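Local coordinates for DUF5625 domain-containing protein (Sulfurospirillum deleyianum, PDB 3NKG), which is of unknown function but folds around two four-stranded antiparallel sheets, consistent with its placement among the galactose-binding-domain-like proteins, at residues Ile11-Ala16 against Ser156-Arg161; Arg53-Leu58 against Lys80-Asp85; Leu58-Tyr63 against Gly72-Arg77. All blocks are in the same frame, centred on the assembly; numbering follows the deposited sequence. Where two conformers were deposited one is given.

Contact 1 of 3, residues Ile11-Ala16 against Ser156-Arg161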
loop_
_atom_site.group_PDB
_atom_site.type_symbol
_atom_site.label_atom_id
_atom_site.label_comp_id
_atom_site.label_asym_id
_atom_site.label_seq_id
_atom_site.Cartn_x
_atom_site.Cartn_y
_atom_site.Cartn_z
ATOM N N ILE A 11 -1.698 -8.247 5.730
ATOM C CA ILE A 11 -0.539 -7.903 6.539
ATOM C C ILE A 11 -0.941 -7.128 7.801
ATOM O O ILE A 11 -2.044 -6.570 7.884
ATOM C CB ILE A 11 0.468 -7.086 5.748
ATOM C CG1 ILE A 11 -0.158 -5.763 5.317
ATOM C CG2 ILE A 11 0.923 -7.875 4.525
ATOM C CD1 ILE A 11 0.846 -4.846 4.678
ATOM N N ASP A 12 -0.016 -7.086 8.756
ATOM C CA ASP A 12 -0.234 -6.507 10.079
ATOM C C ASP A 12 0.684 -5.306 10.297
ATOM O O ASP A 12 1.858 -5.482 10.621
ATOM C CB ASP A 12 0.086 -7.565 11.133
ATOM C CG ASP A 12 -0.153 -7.061 12.557
ATOM O OD1 ASP A 12 -0.527 -5.873 12.726
ATOM O OD2 ASP A 12 0.015 -7.858 13.505
ATOM N N LEU A 13 0.149 -4.089 10.158
ATOM C CA LEU A 13 0.966 -2.881 10.323
ATOM C C LEU A 13 1.102 -2.433 11.780
ATOM O O LEU A 13 1.757 -1.433 12.047
ATOM C CB LEU A 13 0.370 -1.708 9.537
ATOM C CG LEU A 13 0.150 -1.808 8.031
ATOM C CD1 LEU A 13 -0.232 -0.420 7.548
ATOM C CD2 LEU A 13 1.403 -2.282 7.328
ATOM N N SER A 14 0.484 -3.152 12.717
ATOM C CA SER A 14 0.562 -2.755 14.135
ATOM C C SER A 14 1.830 -3.294 14.817
ATOM O O SER A 14 2.182 -2.853 15.902
ATOM C CB SER A 14 -0.685 -3.220 14.901
ATOM O OG SER A 14 -0.718 -4.640 14.974
ATOM N N GLN A 15 2.520 -4.246 14.175
ATOM C CA GLN A 15 3.722 -4.864 14.758
ATOM C C GLN A 15 4.991 -4.645 13.919
ATOM O O GLN A 15 5.029 -5.026 12.755
ATOM C CB GLN A 15 3.514 -6.375 14.944
ATOM C CG GLN A 15 2.457 -6.750 15.975
ATOM C CD GLN A 15 2.879 -6.399 17.396
ATOM O OE1 GLN A 15 3.896 -6.889 17.890
ATOM N NE2 GLN A 15 2.099 -5.546 18.058
ATOM N N ALA A 16 6.036 -4.081 14.528
ATOM C CA ALA A 16 7.344 -3.936 13.866
ATOM C C ALA A 16 7.889 -5.300 13.471
ATOM O O ALA A 16 7.760 -6.257 14.233
ATOM C CB ALA A 16 8.342 -3.185 14.777
ATOM N N SER A 156 0.299 2.042 16.024
ATOM C CA SER A 156 -0.734 1.713 16.991
ATOM C C SER A 156 -2.126 2.023 16.448
ATOM O O SER A 156 -3.087 1.386 16.855
ATOM C CB SER A 156 -0.495 2.450 18.317
ATOM O OG SER A 156 -0.688 3.851 18.190
ATOM N N GLU A 157 -2.227 2.995 15.537
ATOM C CA GLU A 157 -3.488 3.257 14.825
ATOM C C GLU A 157 -4.018 2.038 14.054
ATOM O O GLU A 157 -5.213 1.946 13.764
ATOM C CB GLU A 157 -3.330 4.408 13.828
ATOM C CG GLU A 157 -2.637 5.624 14.387
ATOM C CD GLU A 157 -1.152 5.686 14.016
ATOM O OE1 GLU A 157 -0.372 4.773 14.386
ATOM O OE2 GLU A 157 -0.765 6.681 13.372
HETATM N N MSE A 158 -3.132 1.116 13.702
HETATM C CA MSE A 158 -3.516 -0.007 12.862
HETATM C C MSE A 158 -3.828 -1.243 13.688
HETATM O O MSE A 158 -4.080 -2.311 13.148
HETATM C CB MSE A 158 -2.386 -0.305 11.882
HETATM C CG MSE A 158 -2.140 0.852 10.924
HETATM SE SE MSE A 158 -3.674 0.897 9.693
HETATM C CE MSE A 158 -4.251 2.773 9.796
ATOM N N ILE A 159 -3.816 -1.108 15.007
ATOM C CA ILE A 159 -4.130 -2.264 15.830
ATOM C C ILE A 159 -5.563 -2.744 15.531
ATOM O O ILE A 159 -6.498 -1.949 15.540
ATOM C CB ILE A 159 -3.984 -1.945 17.341
ATOM C CG1 ILE A 159 -2.516 -1.700 17.705
ATOM C CG2 ILE A 159 -4.539 -3.087 18.183
ATOM C CD1 ILE A 159 -2.345 -1.181 19.180
ATOM N N GLY A 160 -5.728 -4.036 15.276
ATOM C CA GLY A 160 -7.038 -4.590 14.984
ATOM C C GLY A 160 -7.589 -4.247 13.594
ATOM O O GLY A 160 -8.708 -4.631 13.254
ATOM N N ARG A 161 -6.820 -3.531 12.777
ATOM C CA ARG A 161 -7.352 -3.121 11.490
ATOM C C ARG A 161 -6.824 -4.023 10.399
ATOM O O ARG A 161 -5.638 -4.314 10.353
ATOM C CB ARG A 161 -7.037 -1.652 11.184
ATOM C CG ARG A 161 -7.477 -1.233 9.774
ATOM C CD ARG A 161 -7.289 0.263 9.504
ATOM N NE ARG A 161 -7.778 1.121 10.590
ATOM C CZ ARG A 161 -9.028 1.573 10.710
ATOM N NH1 ARG A 161 -9.341 2.361 11.739
ATOM N NH2 ARG A 161 -9.973 1.247 9.826
HETATM O O HOH W 1 -2.835 -4.368 9.641
HETATM O O HOH W 2 -3.295 -5.144 12.162
HETATM O O HOH W 3 -3.599 -5.932 15.058
#
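Leu13 and Met158, a selenomethionine, lie side by side and point the same way where two inter-sheet loops of the beta-sandwich meet. Each loop joins a strand of one four-stranded sheet to a strand of the other. The closest approach of this apolar pair is Leu13 CB to Met158 CG, 3.8 Å, and Leu13 CD1 also reaches the same CG. Beyond CG the selenomethionine chain bends at chi2 (-71°) and again at chi3, taking the methyl CE away from Leu13 toward Phe57; the side chain also packs on Phe38.

Ser14 faces the other loop through its carbon: CB lies 3.7 Å from Ile159 CG1. Its hydroxyl is turned back to Asp12, 2.6 Å from OG to OD1, on the syn side of the carboxylate. The same OD1 accepts from Ser14 N, which closes an Asx turn and comes from above the carboxylate plane. Both Ser14 donors converge on OD1, which also takes a water, and this would hold the hydroxyl in place.

Met158 to Arg161 form a type II turn, and water spans the polar side of the gap. One water accepts from Leu13 N and also hydrogen-bonds Ile11 O and Arg161 O, each at 2.9 Å. A second links Asp12 OD1 with Arg161 O. A third donates to Ser14 OG and accepts from Gly160 N, 2.9 Å from that nitrogen.

Contact 2 of 3, residues Arg53-Leu58 against Lys80-Asp85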
loop_
_atom_site.group_PDB
_atom_site.type_symbol
_atom_site.label_atom_id
_atom_site.label_comp_id
_atom_site.label_asym_id
_atom_site.label_seq_id
_atom_site.Cartn_x
_atom_site.Cartn_y
_atom_site.Cartn_z
ATOM N N ARG A 53 -10.419 8.902 9.953
ATOM C CA ARG A 53 -9.161 8.579 10.626
ATOM C C ARG A 53 -8.224 7.901 9.650
ATOM O O ARG A 53 -7.015 8.124 9.688
ATOM C CB ARG A 53 -9.364 7.666 11.823
ATOM C CG ARG A 53 -10.322 8.205 12.859
ATOM C CD ARG A 53 -10.327 7.278 14.056
ATOM N NE ARG A 53 -10.781 7.957 15.259
ATOM C CZ ARG A 53 -11.879 7.626 15.926
ATOM N NH1 ARG A 53 -12.631 6.614 15.501
ATOM N NH2 ARG A 53 -12.220 8.297 17.019
ATOM N N VAL A 54 -8.785 7.063 8.778
ATOM C CA VAL A 54 -7.954 6.367 7.807
ATOM C C VAL A 54 -7.433 7.335 6.759
ATOM O O VAL A 54 -6.269 7.255 6.377
ATOM C CB VAL A 54 -8.653 5.168 7.152
ATOM C CG1 VAL A 54 -7.811 4.647 5.998
ATOM C CG2 VAL A 54 -8.883 4.063 8.184
ATOM N N TRP A 55 -8.297 8.237 6.292
ATOM C CA TRP A 55 -7.850 9.320 5.437
ATOM C C TRP A 55 -6.691 10.101 6.093
ATOM O O TRP A 55 -5.667 10.376 5.480
ATOM C CB TRP A 55 -9.002 10.273 5.195
ATOM C CG TRP A 55 -8.848 11.048 3.968
ATOM C CD1 TRP A 55 -7.718 11.183 3.209
ATOM C CD2 TRP A 55 -9.869 11.810 3.319
ATOM N NE1 TRP A 55 -7.980 11.987 2.117
ATOM C CE2 TRP A 55 -9.290 12.387 2.167
ATOM C CE3 TRP A 55 -11.213 12.078 3.616
ATOM C CZ2 TRP A 55 -10.016 13.203 1.304
ATOM C CZ3 TRP A 55 -11.928 12.881 2.755
ATOM C CH2 TRP A 55 -11.327 13.441 1.616
ATOM N N LYS A 56 -6.858 10.451 7.353
ATOM C CA LYS A 56 -5.817 11.191 8.060
ATOM C C LYS A 56 -4.461 10.461 7.997
ATOM O O LYS A 56 -3.415 11.063 7.684
ATOM C CB LYS A 56 -6.235 11.421 9.515
ATOM C CG LYS A 56 -5.102 11.989 10.384
ATOM C CD LYS A 56 -5.618 12.252 11.809
ATOM C CE LYS A 56 -4.515 12.159 12.853
ATOM N NZ LYS A 56 -5.109 12.315 14.222
ATOM N N PHE A 57 -4.494 9.160 8.291
ATOM C CA PHE A 57 -3.298 8.295 8.263
ATOM C C PHE A 57 -2.666 8.235 6.849
ATOM O O PHE A 57 -1.449 8.318 6.697
ATOM C CB PHE A 57 -3.694 6.871 8.725
ATOM C CG PHE A 57 -2.534 5.927 8.872
ATOM C CD1 PHE A 57 -2.122 5.133 7.814
ATOM C CD2 PHE A 57 -1.838 5.845 10.079
ATOM C CE1 PHE A 57 -1.028 4.249 7.951
ATOM C CE2 PHE A 57 -0.751 4.976 10.232
ATOM C CZ PHE A 57 -0.342 4.170 9.160
ATOM N N LEU A 58 -3.495 8.019 5.824
ATOM C CA LEU A 58 -3.010 7.943 4.432
ATOM C C LEU A 58 -2.399 9.255 3.912
ATOM O O LEU A 58 -1.405 9.237 3.175
ATOM C CB LEU A 58 -4.150 7.513 3.489
ATOM C CG LEU A 58 -4.620 6.055 3.627
ATOM C CD1 LEU A 58 -5.824 5.734 2.727
ATOM C CD2 LEU A 58 -3.445 5.128 3.333
ATOM N N LYS A 80 -7.711 20.461 6.616
ATOM C CA LYS A 80 -8.382 20.916 7.846
ATOM C C LYS A 80 -9.905 20.992 7.627
ATOM O O LYS A 80 -10.715 20.616 8.504
ATOM C CB LYS A 80 -7.798 22.258 8.306
ATOM C CG LYS A 80 -8.342 22.739 9.641
ATOM C CD LYS A 80 -7.972 21.792 10.787
ATOM C CE LYS A 80 -8.615 22.305 12.094
ATOM N NZ LYS A 80 -8.125 21.573 13.297
ATOM N N SER A 81 -10.311 21.439 6.439
ATOM C CA SER A 81 -11.726 21.457 6.097
ATOM C C SER A 81 -12.313 20.041 6.089
ATOM O O SER A 81 -13.429 19.824 6.564
ATOM C CB SER A 81 -11.948 22.132 4.746
ATOM O OG SER A 81 -11.668 23.515 4.824
ATOM N N GLU A 82 -11.569 19.080 5.548
ATOM C CA GLU A 82 -12.031 17.688 5.527
ATOM C C GLU A 82 -12.070 17.056 6.926
ATOM O O GLU A 82 -13.054 16.412 7.292
ATOM C CB GLU A 82 -11.148 16.823 4.613
ATOM C CG GLU A 82 -11.076 17.250 3.131
ATOM C CD GLU A 82 -12.333 16.911 2.305
ATOM O OE1 GLU A 82 -13.343 16.451 2.883
ATOM O OE2 GLU A 82 -12.303 17.110 1.066
ATOM N N LEU A 83 -11.000 17.245 7.703
ATOM C CA LEU A 83 -10.797 16.483 8.935
ATOM C C LEU A 83 -11.087 17.189 10.263
ATOM O O LEU A 83 -11.216 16.528 11.300
ATOM C CB LEU A 83 -9.366 15.951 8.976
ATOM C CG LEU A 83 -8.969 15.099 7.761
ATOM C CD1 LEU A 83 -7.496 14.784 7.853
ATOM C CD2 LEU A 83 -9.810 13.836 7.715
ATOM N N GLY A 84 -11.135 18.515 10.246
ATOM C CA GLY A 84 -11.394 19.283 11.469
ATOM C C GLY A 84 -10.456 19.052 12.659
ATOM O O GLY A 84 -9.222 19.130 12.524
ATOM N N ASP A 85 -11.051 18.773 13.819
ATOM C CA ASP A 85 -10.317 18.575 15.069
ATOM C C ASP A 85 -9.436 17.326 15.073
ATOM O O ASP A 85 -8.751 17.048 16.056
ATOM C CB ASP A 85 -11.285 18.461 16.252
ATOM C CG ASP A 85 -12.122 19.706 16.455
ATOM O OD1 ASP A 85 -11.794 20.764 15.867
ATOM O OD2 ASP A 85 -13.112 19.619 17.217
#
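Lys80 NZ, on the helix whose Leu83 packs against Lys56, is gripped by two backbone carbonyls, those of Gly84 and Ile87. The bond from NZ to Gly84 O is 2.8 Å long, and the ammonium sits well above the carbonyl plane, 64° out of it, so it does not lie on a lone pair. Gly84 is where helix 76-83 gives way to the following loop: its N still donates to Lys80 O at 2.8 Å, while its positive phi turns the chain out of the helix. Lys80 therefore meets Gly84 through both its backbone oxygen and its side-chain nitrogen.

Across the contact, Leu83 extends one methyl, CD1, to 4.0 Å from Lys56 CB, and the other, CD2, to 4.4 Å from Trp55 CB, so that its branched end straddles two consecutive residues of the facing helix 49-58. Lys56 has CG anti to its backbone nitrogen (chi1 171°) and stays extended beyond; the chain runs past the leucine and its NZ donates to Leu86 O.

On the other flank the carboxylate of Glu82 lies obliquely by CH2 and CZ3 of the Trp55 six-membered ring, with CD 3.7 Å from CH2 and the two planes 43° apart. Glu82 was modelled in two conformers and touches a crystal neighbour, so this approach is provisional. A bound acetic acid, probably from the crystallisation liquor, lies about 4 Å from the Trp55 side chain.

The chemistry implies a division of labour: the helices meet through Leu83 on carbons of Trp55 and Lys56, with the Glu82 carboxylate beside the indole and no polar bond linking the two segments, whereas Lys56 and Lys80 spend their ammonium groups on carbonyls of the loop after helix 76-83, an electron-rich setting expected to favour their charged forms.

Contact 3 of 3, residues Leu58-Tyr63 against Gly72-Arg77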
loop_
_atom_site.group_PDB
_atom_site.type_symbol
_atom_site.label_atom_id
_atom_site.label_comp_id
_atom_site.label_asym_id
_atom_site.label_seq_id
_atom_site.Cartn_x
_atom_site.Cartn_y
_atom_site.Cartn_z
ATOM N N LEU A 58 -3.495 8.019 5.824
ATOM C CA LEU A 58 -3.010 7.943 4.432
ATOM C C LEU A 58 -2.399 9.255 3.912
ATOM O O LEU A 58 -1.405 9.237 3.175
ATOM C CB LEU A 58 -4.150 7.513 3.489
ATOM C CG LEU A 58 -4.620 6.055 3.627
ATOM C CD1 LEU A 58 -5.824 5.734 2.727
ATOM C CD2 LEU A 58 -3.445 5.128 3.333
ATOM N N GLY A 59 -3.003 10.386 4.269
ATOM C CA GLY A 59 -2.603 11.665 3.706
ATOM C C GLY A 59 -3.504 12.086 2.548
ATOM O O GLY A 59 -4.428 11.360 2.187
ATOM N N PHE A 60 -3.211 13.247 1.958
ATOM C CA PHE A 60 -3.999 13.822 0.865
ATOM C C PHE A 60 -3.246 13.958 -0.465
ATOM O O PHE A 60 -3.860 14.020 -1.518
ATOM C CB PHE A 60 -4.509 15.204 1.305
ATOM C CG PHE A 60 -5.584 15.132 2.342
ATOM C CD1 PHE A 60 -5.279 14.790 3.657
ATOM C CD2 PHE A 60 -6.898 15.391 2.010
ATOM C CE1 PHE A 60 -6.269 14.708 4.618
ATOM C CE2 PHE A 60 -7.909 15.319 2.979
ATOM C CZ PHE A 60 -7.595 14.970 4.278
ATOM N N ASN A 61 -1.922 14.080 -0.397
ATOM C CA ASN A 61 -1.084 14.162 -1.588
ATOM C C ASN A 61 -1.067 12.827 -2.330
ATOM O O ASN A 61 -1.196 11.766 -1.703
ATOM C CB ASN A 61 0.358 14.552 -1.181
ATOM C CG ASN A 61 0.451 16.010 -0.711
ATOM O OD1 ASN A 61 -0.387 16.824 -1.077
ATOM N ND2 ASN A 61 1.455 16.327 0.114
ATOM N N SER A 62 -0.894 12.880 -3.651
ATOM C CA SER A 62 -0.915 11.680 -4.474
ATOM C C SER A 62 0.308 11.613 -5.384
ATOM O O SER A 62 0.719 12.629 -5.960
ATOM C CB SER A 62 -2.183 11.629 -5.352
ATOM O OG SER A 62 -3.361 11.749 -4.580
ATOM N N TYR A 63 0.843 10.399 -5.534
ATOM C CA TYR A 63 2.043 10.151 -6.329
ATOM C C TYR A 63 1.796 8.989 -7.295
ATOM O O TYR A 63 1.209 7.980 -6.917
ATOM C CB TYR A 63 3.217 9.850 -5.391
ATOM C CG TYR A 63 3.539 10.998 -4.462
ATOM C CD1 TYR A 63 2.868 11.145 -3.249
ATOM C CD2 TYR A 63 4.516 11.935 -4.794
ATOM C CE1 TYR A 63 3.134 12.202 -2.407
ATOM C CE2 TYR A 63 4.803 13.018 -3.948
ATOM C CZ TYR A 63 4.102 13.143 -2.756
ATOM O OH TYR A 63 4.379 14.178 -1.886
ATOM N N GLY A 72 -0.916 14.727 -7.183
ATOM C CA GLY A 72 -1.909 15.357 -6.318
ATOM C C GLY A 72 -1.258 16.157 -5.196
ATOM O O GLY A 72 -0.451 15.636 -4.398
ATOM N N TYR A 73 -1.592 17.440 -5.147
ATOM C CA TYR A 73 -1.131 18.310 -4.069
ATOM C C TYR A 73 -2.295 18.917 -3.298
ATOM O O TYR A 73 -3.244 19.437 -3.888
ATOM C CB TYR A 73 -0.240 19.434 -4.596
ATOM C CG TYR A 73 -0.007 20.471 -3.529
ATOM C CD1 TYR A 73 0.908 20.247 -2.498
ATOM C CD2 TYR A 73 -0.731 21.659 -3.520
ATOM C CE1 TYR A 73 1.106 21.179 -1.502
ATOM C CE2 TYR A 73 -0.533 22.603 -2.528
ATOM C CZ TYR A 73 0.384 22.355 -1.522
ATOM O OH TYR A 73 0.573 23.284 -0.533
ATOM N N VAL A 74 -2.210 18.877 -1.976
ATOM C CA VAL A 74 -3.286 19.395 -1.149
ATOM C C VAL A 74 -2.686 20.142 0.026
ATOM O O VAL A 74 -1.804 19.619 0.710
ATOM C CB VAL A 74 -4.191 18.263 -0.658
ATOM C CG1 VAL A 74 -5.217 18.787 0.364
ATOM C CG2 VAL A 74 -4.904 17.617 -1.839
ATOM N N ASP A 75 -3.144 21.375 0.233
ATOM C CA ASP A 75 -2.671 22.218 1.334
ATOM C C ASP A 75 -3.366 21.866 2.642
ATOM O O ASP A 75 -4.456 21.307 2.649
ATOM C CB ASP A 75 -2.958 23.694 1.050
ATOM C CG ASP A 75 -2.390 24.604 2.119
ATOM O OD1 ASP A 75 -1.192 24.905 2.030
ATOM O OD2 ASP A 75 -3.133 25.015 3.039
ATOM N N TYR A 76 -2.718 22.216 3.746
ATOM C CA TYR A 76 -3.288 22.072 5.075
ATOM C C TYR A 76 -4.711 22.605 5.192
ATOM O O TYR A 76 -5.551 21.948 5.805
ATOM C CB TYR A 76 -2.368 22.730 6.141
ATOM C CG TYR A 76 -3.081 23.021 7.431
ATOM C CD1 TYR A 76 -3.263 22.031 8.393
ATOM C CD2 TYR A 76 -3.594 24.289 7.685
ATOM C CE1 TYR A 76 -3.949 22.308 9.586
ATOM C CE2 TYR A 76 -4.272 24.566 8.851
ATOM C CZ TYR A 76 -4.448 23.580 9.794
ATOM O OH TYR A 76 -5.122 23.894 10.946
ATOM N N ARG A 77 -4.997 23.789 4.636
ATOM C CA ARG A 77 -6.358 24.334 4.745
ATOM C C ARG A 77 -7.448 23.350 4.305
ATOM O O ARG A 77 -8.485 23.240 4.949
ATOM C CB ARG A 77 -6.511 25.617 3.946
ATOM C CG ARG A 77 -5.852 26.809 4.564
ATOM C CD ARG A 77 -6.219 28.056 3.787
ATOM N NE ARG A 77 -5.289 29.139 4.059
ATOM C CZ ARG A 77 -5.342 30.334 3.483
ATOM N NH1 ARG A 77 -6.298 30.607 2.598
ATOM N NH2 ARG A 77 -4.430 31.250 3.796
#
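Asn61 and Val74 meet just beyond a short two-stranded antiparallel hairpin, strands 62-63 and 70-72, whose hydrogen-bonded pair is Ser62 with Gly72. That pair is closed in both directions: Ser62 N to Gly72 O and Gly72 N to Ser62 O each measure 2.9 Å.

The asparagine carries the pairing one step further. Its CB lies 3.5 Å from Gly72 O, and CG, anti to the carbonyl carbon of its own residue (chi1 -71°), stands a little further from that oxygen, at 3.8 Å. At the tip Asn61 OD1 comes to 3.4 Å from Tyr73 CA. The same Asn61 OD1 accepts from Val74 N at 2.9 Å; with a C=O...N angle of 176° the donor lies almost straight ahead of the carbonyl. The other branch, ND2, binds Asp94 OD1, so both ends of the amide are engaged and its flip is fixed.

Val74 turns its side chain to Phe60, with CB 3.6 Å from Phe60 CB and CG1 beside the near part of the ring. Past this packing the chain enters helix 76-83, where Asp75 is the N-cap: its OD2 accepts from Arg77 N at 2.7 Å.

How the contacts relate
Contacts 2 and 3 are neighbours, their centres about 11 Å apart, and Leu58 belongs to both. Phe60 of contact 3 ties them: its ring stacks on Trp55, with Trp55 CE2 3.3 Å from Phe60 CE2, and Leu83 CD1 comes within 3.5 Å of Phe60 CE1. Contact 1, its centre about 19 Å from that of contact 2, meets it at Val54 and Phe57, with Arg161 NH2 3.4 Å from Val54 CG2 and Met158 CE 3.7 Å from Phe57 CG. Contacts 1 and 3 do not touch; their nearest atoms stay about 7 Å apart. Along the chain the three are nested, 3 within 2 within 1. No active site can be assigned; the acetic acid adjoins contact 2.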